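Local coordinates for nucleoside-diphosphate sugar epimerase (SulA family) (Corynebacterium glutamicum, PDB 3OH8), which is probably an NAD(P)-dependent epimerase acting on nucleotide-linked sugars, although its substrate and reaction remain to be established, at residues Thr233-Ser243 against Ala288-Lys297; Thr247-Tyr258 against Lys297-Gly305. All coordinates share one frame; numbering follows the deposited sequence.

Contact 1 (Thr233-Ser243 against Ala288-Lys297)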
loop_
_atom_site.group_PDB
_atom_site.type_symbol
_atom_site.label_atom_id
_atom_site.label_comp_id
_atom_site.label_asym_id
_atom_site.label_seq_id
_atom_site.Cartn_x
_atom_site.Cartn_y
_atom_site.Cartn_z
ATOM N N THR A 233 -0.870 9.697 22.123
ATOM C CA THR A 233 -1.738 8.533 21.971
ATOM C C THR A 233 -2.847 8.570 23.011
ATOM O O THR A 233 -3.993 8.240 22.719
ATOM C CB THR A 233 -0.941 7.210 22.088
ATOM O OG1 THR A 233 -0.052 7.081 20.967
ATOM C CG2 THR A 233 -1.872 6.037 22.101
ATOM N N LYS A 234 -2.501 8.996 24.224
ATOM C CA LYS A 234 -3.467 9.073 25.306
ATOM C C LYS A 234 -4.502 10.163 25.054
ATOM O O LYS A 234 -5.702 9.963 25.281
ATOM C CB LYS A 234 -2.758 9.328 26.640
ATOM C CG LYS A 234 -3.669 9.257 27.848
ATOM C CD LYS A 234 -2.896 9.592 29.119
ATOM C CE LYS A 234 -3.820 9.711 30.316
ATOM N NZ LYS A 234 -3.067 10.110 31.540
ATOM N N PHE A 235 -4.040 11.323 24.602
ATOM C CA PHE A 235 -4.944 12.437 24.366
ATOM C C PHE A 235 -5.929 12.080 23.258
ATOM O O PHE A 235 -7.113 12.402 23.335
ATOM C CB PHE A 235 -4.165 13.726 24.071
ATOM C CG PHE A 235 -3.256 14.157 25.210
ATOM C CD1 PHE A 235 -3.473 13.688 26.499
ATOM C CD2 PHE A 235 -2.192 15.023 24.990
ATOM C CE1 PHE A 235 -2.648 14.080 27.556
ATOM C CE2 PHE A 235 -1.366 15.423 26.035
ATOM C CZ PHE A 235 -1.595 14.947 27.321
ATOM N N LEU A 236 -5.447 11.381 22.242
ATOM C CA LEU A 236 -6.335 10.936 21.168
ATOM C C LEU A 236 -7.341 9.908 21.718
ATOM O O LEU A 236 -8.532 9.945 21.400
ATOM C CB LEU A 236 -5.519 10.318 20.030
ATOM C CG LEU A 236 -5.274 11.039 18.694
ATOM C CD1 LEU A 236 -6.109 12.323 18.485
ATOM C CD2 LEU A 236 -3.814 11.300 18.532
ATOM N N ALA A 237 -6.856 8.984 22.536
ATOM C CA ALA A 237 -7.733 7.968 23.125
ATOM C C ALA A 237 -8.848 8.615 23.942
ATOM O O ALA A 237 -9.992 8.159 23.922
ATOM C CB ALA A 237 -6.937 6.992 23.973
ATOM N N GLU A 238 -8.520 9.691 24.645
ATOM C CA GLU A 238 -9.532 10.417 25.402
ATOM C C GLU A 238 -10.597 10.993 24.489
ATOM O O GLU A 238 -11.784 10.933 24.803
ATOM C CB GLU A 238 -8.887 11.517 26.259
ATOM C CG GLU A 238 -8.050 10.936 27.395
ATOM C CD GLU A 238 -7.283 11.978 28.190
ATOM O OE1 GLU A 238 -7.321 13.168 27.821
ATOM O OE2 GLU A 238 -6.630 11.596 29.180
ATOM N N LEU A 239 -10.180 11.561 23.358
ATOM C CA LEU A 239 -11.142 12.095 22.410
ATOM C C LEU A 239 -12.019 10.969 21.873
ATOM O O LEU A 239 -13.221 11.147 21.678
ATOM C CB LEU A 239 -10.443 12.834 21.269
ATOM C CG LEU A 239 -9.713 14.127 21.648
ATOM C CD1 LEU A 239 -9.048 14.742 20.417
ATOM C CD2 LEU A 239 -10.663 15.126 22.317
ATOM N N VAL A 240 -11.420 9.806 21.644
ATOM C CA VAL A 240 -12.195 8.664 21.192
ATOM C C VAL A 240 -13.226 8.328 22.269
ATOM O O VAL A 240 -14.407 8.142 21.983
ATOM C CB VAL A 240 -11.303 7.438 20.888
ATOM C CG1 VAL A 240 -12.160 6.206 20.640
ATOM C CG2 VAL A 240 -10.414 7.715 19.688
ATOM N N ALA A 241 -12.771 8.275 23.515
ATOM C CA ALA A 241 -13.661 7.998 24.634
ATOM C C ALA A 241 -14.833 8.977 24.649
ATOM O O ALA A 241 -15.972 8.582 24.871
ATOM C CB ALA A 241 -12.894 8.076 25.944
ATOM N N GLU A 242 -14.555 10.251 24.392
ATOM C CA GLU A 242 -15.575 11.287 24.531
ATOM C C GLU A 242 -16.546 11.352 23.358
ATOM O O GLU A 242 -17.619 11.946 23.468
ATOM C CB GLU A 242 -14.913 12.651 24.756
ATOM C CG GLU A 242 -14.016 12.672 25.988
ATOM C CD GLU A 242 -13.007 13.817 25.976
ATOM O OE1 GLU A 242 -13.171 14.768 25.171
ATOM O OE2 GLU A 242 -12.046 13.757 26.776
ATOM N N SER A 243 -16.170 10.745 22.235
ATOM C CA SER A 243 -16.987 10.819 21.025
ATOM C C SER A 243 -18.104 9.783 21.059
ATOM O O SER A 243 -17.893 8.651 21.477
ATOM C CB SER A 243 -16.117 10.608 19.786
ATOM O OG SER A 243 -16.910 10.478 18.617
ATOM N N ALA A 288 -1.401 3.503 26.635
ATOM C CA ALA A 288 -1.944 4.843 26.480
ATOM C C ALA A 288 -3.323 4.884 25.797
ATOM O O ALA A 288 -4.002 5.912 25.856
ATOM C CB ALA A 288 -0.947 5.734 25.734
ATOM N N THR A 289 -3.737 3.784 25.158
ATOM C CA THR A 289 -5.070 3.727 24.543
ATOM C C THR A 289 -6.158 3.378 25.557
ATOM O O THR A 289 -7.346 3.353 25.222
ATOM C CB THR A 289 -5.175 2.698 23.365
ATOM O OG1 THR A 289 -4.969 1.367 23.849
ATOM C CG2 THR A 289 -4.173 3.005 22.256
ATOM N N ALA A 290 -5.753 3.111 26.792
ATOM C CA ALA A 290 -6.689 2.648 27.821
ATOM C C ALA A 290 -7.986 3.469 27.971
ATOM O O ALA A 290 -9.047 2.891 28.162
ATOM C CB ALA A 290 -5.972 2.487 29.171
ATOM N N PRO A 291 -7.914 4.807 27.869
ATOM C CA PRO A 291 -9.168 5.567 27.973
ATOM C C PRO A 291 -10.214 5.169 26.926
ATOM O O PRO A 291 -11.405 5.175 27.232
ATOM C CB PRO A 291 -8.718 7.016 27.764
ATOM C CG PRO A 291 -7.286 7.024 28.238
ATOM C CD PRO A 291 -6.736 5.694 27.806
ATOM N N ALA A 292 -9.789 4.831 25.712
ATOM C CA ALA A 292 -10.740 4.423 24.686
ATOM C C ALA A 292 -11.413 3.098 25.037
ATOM O O ALA A 292 -12.632 2.968 24.979
ATOM C CB ALA A 292 -10.059 4.317 23.333
ATOM N N SER A 293 -10.619 2.101 25.398
ATOM C CA SER A 293 -11.196 0.797 25.684
ATOM C C SER A 293 -11.968 0.835 27.004
ATOM O O SER A 293 -12.983 0.159 27.146
ATOM C CB SER A 293 -10.124 -0.296 25.677
ATOM O OG SER A 293 -9.021 0.091 26.478
ATOM N N ASP A 294 -11.510 1.643 27.957
ATOM C CA ASP A 294 -12.259 1.809 29.204
ATOM C C ASP A 294 -13.656 2.344 28.917
ATOM O O ASP A 294 -14.610 2.020 29.624
ATOM C CB ASP A 294 -11.549 2.750 30.173
ATOM C CG ASP A 294 -10.304 2.134 30.777
ATOM O OD1 ASP A 294 -10.148 0.895 30.698
ATOM O OD2 ASP A 294 -9.483 2.892 31.334
ATOM N N ALA A 295 -13.777 3.163 27.876
ATOM C CA ALA A 295 -15.072 3.746 27.543
ATOM C C ALA A 295 -15.881 2.811 26.660
ATOM O O ALA A 295 -16.896 3.217 26.084
ATOM C CB ALA A 295 -14.902 5.102 26.864
ATOM N N GLY A 296 -15.427 1.566 26.546
ATOM C CA GLY A 296 -16.159 0.560 25.790
ATOM C C GLY A 296 -15.958 0.574 24.281
ATOM O O GLY A 296 -16.665 -0.135 23.559
ATOM N N LYS A 297 -15.014 1.375 23.789
ATOM C CA LYS A 297 -14.756 1.414 22.342
ATOM C C LYS A 297 -13.873 0.252 21.916
ATOM O O LYS A 297 -13.135 -0.307 22.727
ATOM C CB LYS A 297 -14.102 2.735 21.918
ATOM C CG LYS A 297 -15.102 3.858 21.692
ATOM C CD LYS A 297 -15.459 4.555 22.985
ATOM C CE LYS A 297 -16.784 5.298 22.857
ATOM N NZ LYS A 297 -16.721 6.372 21.844
#
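Turns at chi2 (84°) and chi4 fold the chain of Lys-297 back so that its ammonium comes up under the end of helix 222-242, while chi1 of 171° sets Val-240 CG1 against the lysine's CG and the methyl of Ala-292. Lys-297 NZ donates to Ser-243 O at 2.6 Å, almost in line with that carbonyl, and to Val-240 O at 2.9 Å; the Cys-246 carbonyl is its third acceptor. Val-240 O also takes the N-H of Ser-243, which arrives from the other face of its plane. A lysine suits this place, since a long chain with a charged end can reach several carbonyls gathered where the helix ends. Elsewhere small residues let the two helices run side by side, 7.3 Å between axes at 19°. Ala-241 CB sits on Ala-295 CB at 3.7 Å, and Ala-237 CB faces the backbone of Thr-289 and the ring of Pro-291. At the other end Lys-234 CA offers a C-H to Ala-288 O, and Thr-233 CG2 meets the methyls of Ala-288 and Thr-289. Gly-296, at positive phi, closes helix 290-294 with a Schellman motif, and both helices lie on one side of the mainly parallel sheet, the layering of a Rossmann-type domain.

Contact 2 (Thr247-Tyr258 against Lys297-Gly305); sequences TTMISASAVGFY and KRVAFIRTG
Strands 248-254 and 298-304 run parallel in register, Thr-248 beside Arg-298 through Ala-252 beside Ile-302, and their short axes cross at -36°, with amides bonding alternately across, as in Ser-251 N to Ala-300 O at 2.9 Å. On the face of Ile-250, its CG2 meets Ile-302 CG1 at 3.7 Å and its CD1 rests on the methyl of Ala-300, whose smallness leaves room for the isoleucine. Farther back on that face Thr-248 CG2 lies over the guanidinium of Arg-298 at 3.5 Å from NH2, the polar end of this arginine being held by the carbonyls of Ile-358 and Ala-352. These are neighbouring strands in the mainly parallel sheet of a Rossmann-type fold, joined by a right-handed crossover through the helices between them, and the C-terminal end of such a sheet is where the family commonly places its ligands. Here the first strand gives way to a 3-10 turn that brings two aromatic rings to Arg-303. With chi1 of 175°, Phe-257 presents a face to the guanidinium, which stacks flat on it in a cation-pi contact, CZ 3.5 Å from the ring centroid. Tyr-258 stands nearly perpendicular to that group; its OH accepts from Arg-303 NH1 at 3.0 Å, in the guanidinium plane, and is also hydrogen-bonded to Asn-363. Glu-286 receives Arg-303 NE in a salt bridge and also bonds Ser-253 OG.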
loop_
_atom_site.group_PDB
_atom_site.type_symbol
_atom_site.label_atom_id
_atom_site.label_comp_id
_atom_site.label_asym_id
_atom_site.label_seq_id
_atom_site.Cartn_x
_atom_site.Cartn_y
_atom_site.Cartn_z
ATOM N N THR A 247 -16.344 4.823 17.233
ATOM C CA THR A 247 -16.603 3.500 17.753
ATOM C C THR A 247 -15.315 2.735 17.982
ATOM O O THR A 247 -15.288 1.740 18.701
ATOM C CB THR A 247 -17.413 2.745 16.678
ATOM O OG1 THR A 247 -18.807 3.055 16.824
ATOM C CG2 THR A 247 -17.207 1.259 16.760
ATOM N N THR A 248 -14.239 3.201 17.357
ATOM C CA THR A 248 -13.075 2.349 17.166
ATOM C C THR A 248 -11.770 3.122 17.121
ATOM O O THR A 248 -11.693 4.158 16.470
ATOM C CB THR A 248 -13.230 1.565 15.844
ATOM O OG1 THR A 248 -14.456 0.821 15.879
ATOM C CG2 THR A 248 -12.068 0.612 15.643
HETATM N N MSE A 249 -10.744 2.604 17.802
HETATM C CA MSE A 249 -9.397 3.149 17.696
HETATM C C MSE A 249 -8.447 2.053 17.240
HETATM O O MSE A 249 -8.228 1.059 17.953
HETATM C CB MSE A 249 -8.921 3.765 19.030
HETATM C CG MSE A 249 -7.561 4.473 18.952
HETATM SE SE MSE A 249 -7.011 5.286 20.478
HETATM C CE MSE A 249 -5.493 6.035 19.924
ATOM N N ILE A 250 -7.915 2.209 16.029
ATOM C CA ILE A 250 -6.874 1.318 15.526
ATOM C C ILE A 250 -5.529 2.012 15.697
ATOM O O ILE A 250 -5.252 3.008 15.028
ATOM C CB ILE A 250 -7.073 0.995 14.026
ATOM C CG1 ILE A 250 -8.491 0.469 13.775
ATOM C CG2 ILE A 250 -6.037 -0.031 13.559
ATOM C CD1 ILE A 250 -8.890 -0.679 14.715
ATOM N N SER A 251 -4.692 1.491 16.587
ATOM C CA SER A 251 -3.483 2.205 16.978
ATOM C C SER A 251 -2.218 1.464 16.532
ATOM O O SER A 251 -2.092 0.262 16.752
ATOM C CB SER A 251 -3.467 2.394 18.508
ATOM O OG SER A 251 -2.456 3.308 18.878
ATOM N N ALA A 252 -1.287 2.173 15.909
ATOM C CA ALA A 252 -0.036 1.550 15.488
ATOM C C ALA A 252 0.728 1.018 16.703
ATOM O O ALA A 252 0.692 1.613 17.777
ATOM C CB ALA A 252 0.826 2.545 14.732
ATOM N N SER A 253 1.405 -0.110 16.537
ATOM C CA SER A 253 2.335 -0.579 17.561
ATOM C C SER A 253 3.492 -1.236 16.830
ATOM O O SER A 253 3.748 -0.899 15.675
ATOM C CB SER A 253 1.660 -1.539 18.544
ATOM O OG SER A 253 2.550 -1.862 19.603
ATOM N N ALA A 254 4.192 -2.167 17.477
ATOM C CA ALA A 254 5.370 -2.779 16.849
ATOM C C ALA A 254 5.678 -4.132 17.455
ATOM O O ALA A 254 5.379 -4.377 18.621
ATOM C CB ALA A 254 6.599 -1.845 16.994
ATOM N N VAL A 255 6.294 -5.005 16.667
ATOM C CA VAL A 255 6.712 -6.306 17.177
ATOM C C VAL A 255 7.783 -6.109 18.251
ATOM O O VAL A 255 8.120 -7.043 18.996
ATOM C CB VAL A 255 7.265 -7.194 16.057
ATOM C CG1 VAL A 255 6.137 -7.612 15.089
ATOM C CG2 VAL A 255 8.361 -6.455 15.317
ATOM N N GLY A 256 8.305 -4.888 18.326
ATOM C CA GLY A 256 9.251 -4.501 19.363
ATOM C C GLY A 256 8.654 -4.702 20.741
ATOM O O GLY A 256 9.365 -4.710 21.742
ATOM N N PHE A 257 7.333 -4.850 20.789
ATOM C CA PHE A 257 6.636 -5.213 22.014
ATOM C C PHE A 257 7.241 -6.475 22.645
ATOM O O PHE A 257 7.276 -6.602 23.869
ATOM C CB PHE A 257 5.158 -5.458 21.714
ATOM C CG PHE A 257 4.371 -5.967 22.894
ATOM C CD1 PHE A 257 3.768 -5.079 23.782
ATOM C CD2 PHE A 257 4.223 -7.327 23.115
ATOM C CE1 PHE A 257 3.035 -5.539 24.876
ATOM C CE2 PHE A 257 3.499 -7.795 24.205
ATOM C CZ PHE A 257 2.904 -6.895 25.089
ATOM N N TYR A 258 7.686 -7.407 21.804
ATOM C CA TYR A 258 8.191 -8.689 22.280
ATOM C C TYR A 258 9.650 -8.591 22.702
ATOM O O TYR A 258 10.249 -9.575 23.165
ATOM C CB TYR A 258 8.009 -9.776 21.205
ATOM C CG TYR A 258 6.577 -9.920 20.786
ATOM C CD1 TYR A 258 5.632 -10.438 21.662
ATOM C CD2 TYR A 258 6.156 -9.508 19.523
ATOM C CE1 TYR A 258 4.303 -10.560 21.292
ATOM C CE2 TYR A 258 4.822 -9.624 19.140
ATOM C CZ TYR A 258 3.910 -10.141 20.027
ATOM O OH TYR A 258 2.608 -10.247 19.662
ATOM N N LYS A 297 -15.014 1.375 23.789
ATOM C CA LYS A 297 -14.756 1.414 22.342
ATOM C C LYS A 297 -13.873 0.252 21.916
ATOM O O LYS A 297 -13.135 -0.307 22.727
ATOM C CB LYS A 297 -14.102 2.735 21.918
ATOM C CG LYS A 297 -15.102 3.858 21.692
ATOM C CD LYS A 297 -15.459 4.555 22.985
ATOM C CE LYS A 297 -16.784 5.298 22.857
ATOM N NZ LYS A 297 -16.721 6.372 21.844
ATOM N N ARG A 298 -13.935 -0.104 20.635
ATOM C CA ARG A 298 -13.091 -1.183 20.137
ATOM C C ARG A 298 -11.668 -0.669 19.896
ATOM O O ARG A 298 -11.478 0.326 19.203
ATOM C CB ARG A 298 -13.683 -1.791 18.857
ATOM C CG ARG A 298 -12.920 -3.018 18.346
ATOM C CD ARG A 298 -13.699 -3.778 17.269
ATOM N NE ARG A 298 -14.035 -2.955 16.106
ATOM C CZ ARG A 298 -13.248 -2.785 15.048
ATOM N NH1 ARG A 298 -12.054 -3.374 14.985
ATOM N NH2 ARG A 298 -13.657 -2.018 14.046
ATOM N N VAL A 299 -10.673 -1.338 20.478
ATOM C CA VAL A 299 -9.279 -0.950 20.282
ATOM C C VAL A 299 -8.462 -2.134 19.781
ATOM O O VAL A 299 -8.592 -3.246 20.308
ATOM C CB VAL A 299 -8.645 -0.438 21.611
ATOM C CG1 VAL A 299 -7.195 -0.005 21.399
ATOM C CG2 VAL A 299 -9.469 0.698 22.185
ATOM N N ALA A 300 -7.644 -1.907 18.753
ATOM C CA ALA A 300 -6.646 -2.898 18.340
ATOM C C ALA A 300 -5.276 -2.247 18.209
ATOM O O ALA A 300 -5.167 -1.054 17.915
ATOM C CB ALA A 300 -7.036 -3.556 17.033
ATOM N N PHE A 301 -4.237 -3.048 18.434
ATOM C CA PHE A 301 -2.852 -2.613 18.332
ATOM C C PHE A 301 -2.240 -3.369 17.183
ATOM O O PHE A 301 -2.192 -4.601 17.195
ATOM C CB PHE A 301 -2.079 -2.947 19.614
ATOM C CG PHE A 301 -2.818 -2.603 20.864
ATOM C CD1 PHE A 301 -3.059 -1.281 21.191
ATOM C CD2 PHE A 301 -3.265 -3.597 21.716
ATOM C CE1 PHE A 301 -3.740 -0.954 22.341
ATOM C CE2 PHE A 301 -3.954 -3.275 22.872
ATOM C CZ PHE A 301 -4.193 -1.948 23.179
ATOM N N ILE A 302 -1.790 -2.640 16.175
ATOM C CA ILE A 302 -1.208 -3.271 14.993
ATOM C C ILE A 302 0.298 -3.368 15.218
ATOM O O ILE A 302 1.040 -2.437 14.920
ATOM C CB ILE A 302 -1.532 -2.461 13.721
ATOM C CG1 ILE A 302 -3.045 -2.239 13.612
ATOM C CG2 ILE A 302 -1.012 -3.163 12.471
ATOM C CD1 ILE A 302 -3.880 -3.518 13.774
ATOM N N ARG A 303 0.734 -4.490 15.792
ATOM C CA ARG A 303 2.147 -4.706 16.042
ATOM C C ARG A 303 2.827 -5.044 14.722
ATOM O O ARG A 303 2.834 -6.189 14.289
ATOM C CB ARG A 303 2.347 -5.824 17.080
ATOM C CG ARG A 303 1.664 -5.519 18.414
ATOM C CD ARG A 303 1.925 -6.605 19.482
ATOM N NE ARG A 303 1.313 -6.234 20.756
ATOM C CZ ARG A 303 1.022 -7.091 21.730
ATOM N NH1 ARG A 303 1.278 -8.392 21.594
ATOM N NH2 ARG A 303 0.463 -6.641 22.840
ATOM N N THR A 304 3.394 -4.025 14.087
ATOM C CA THR A 304 3.946 -4.164 12.750
ATOM C C THR A 304 5.380 -4.681 12.728
ATOM O O THR A 304 6.212 -4.302 13.562
ATOM C CB THR A 304 3.958 -2.813 12.032
ATOM O OG1 THR A 304 2.687 -2.178 12.208
ATOM C CG2 THR A 304 4.229 -3.026 10.548
ATOM N N GLY A 305 5.658 -5.535 11.753
ATOM C CA GLY A 305 7.018 -5.935 11.448
ATOM C C GLY A 305 7.645 -4.835 10.623
ATOM O O GLY A 305 7.141 -3.716 10.598
#

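Overall arrangement
From the N terminus, the chain runs along helix 222-242, turns through Ser-243 into strand 248-254 and its 3-10 turn, passes helices 277-287 and 290-294, and returns in strand 298-308. Contact 1 closes the 44-residue excursion from 233-243 to 288-297; contact 2 closes the 38 residues between 247-258 and 297-305. Their segments alternate, so the two closures cross, and Lys-297 belongs to both. Contact 1 joins helices in the layer over the sheet, whereas contact 2 joins two strands within it. Their centres lie about 13 Å apart, and Thr-289 connects the layers, packing on Val-299, Phe-301 and Ser-251, with Ser-293 adding to the cover of Val-299.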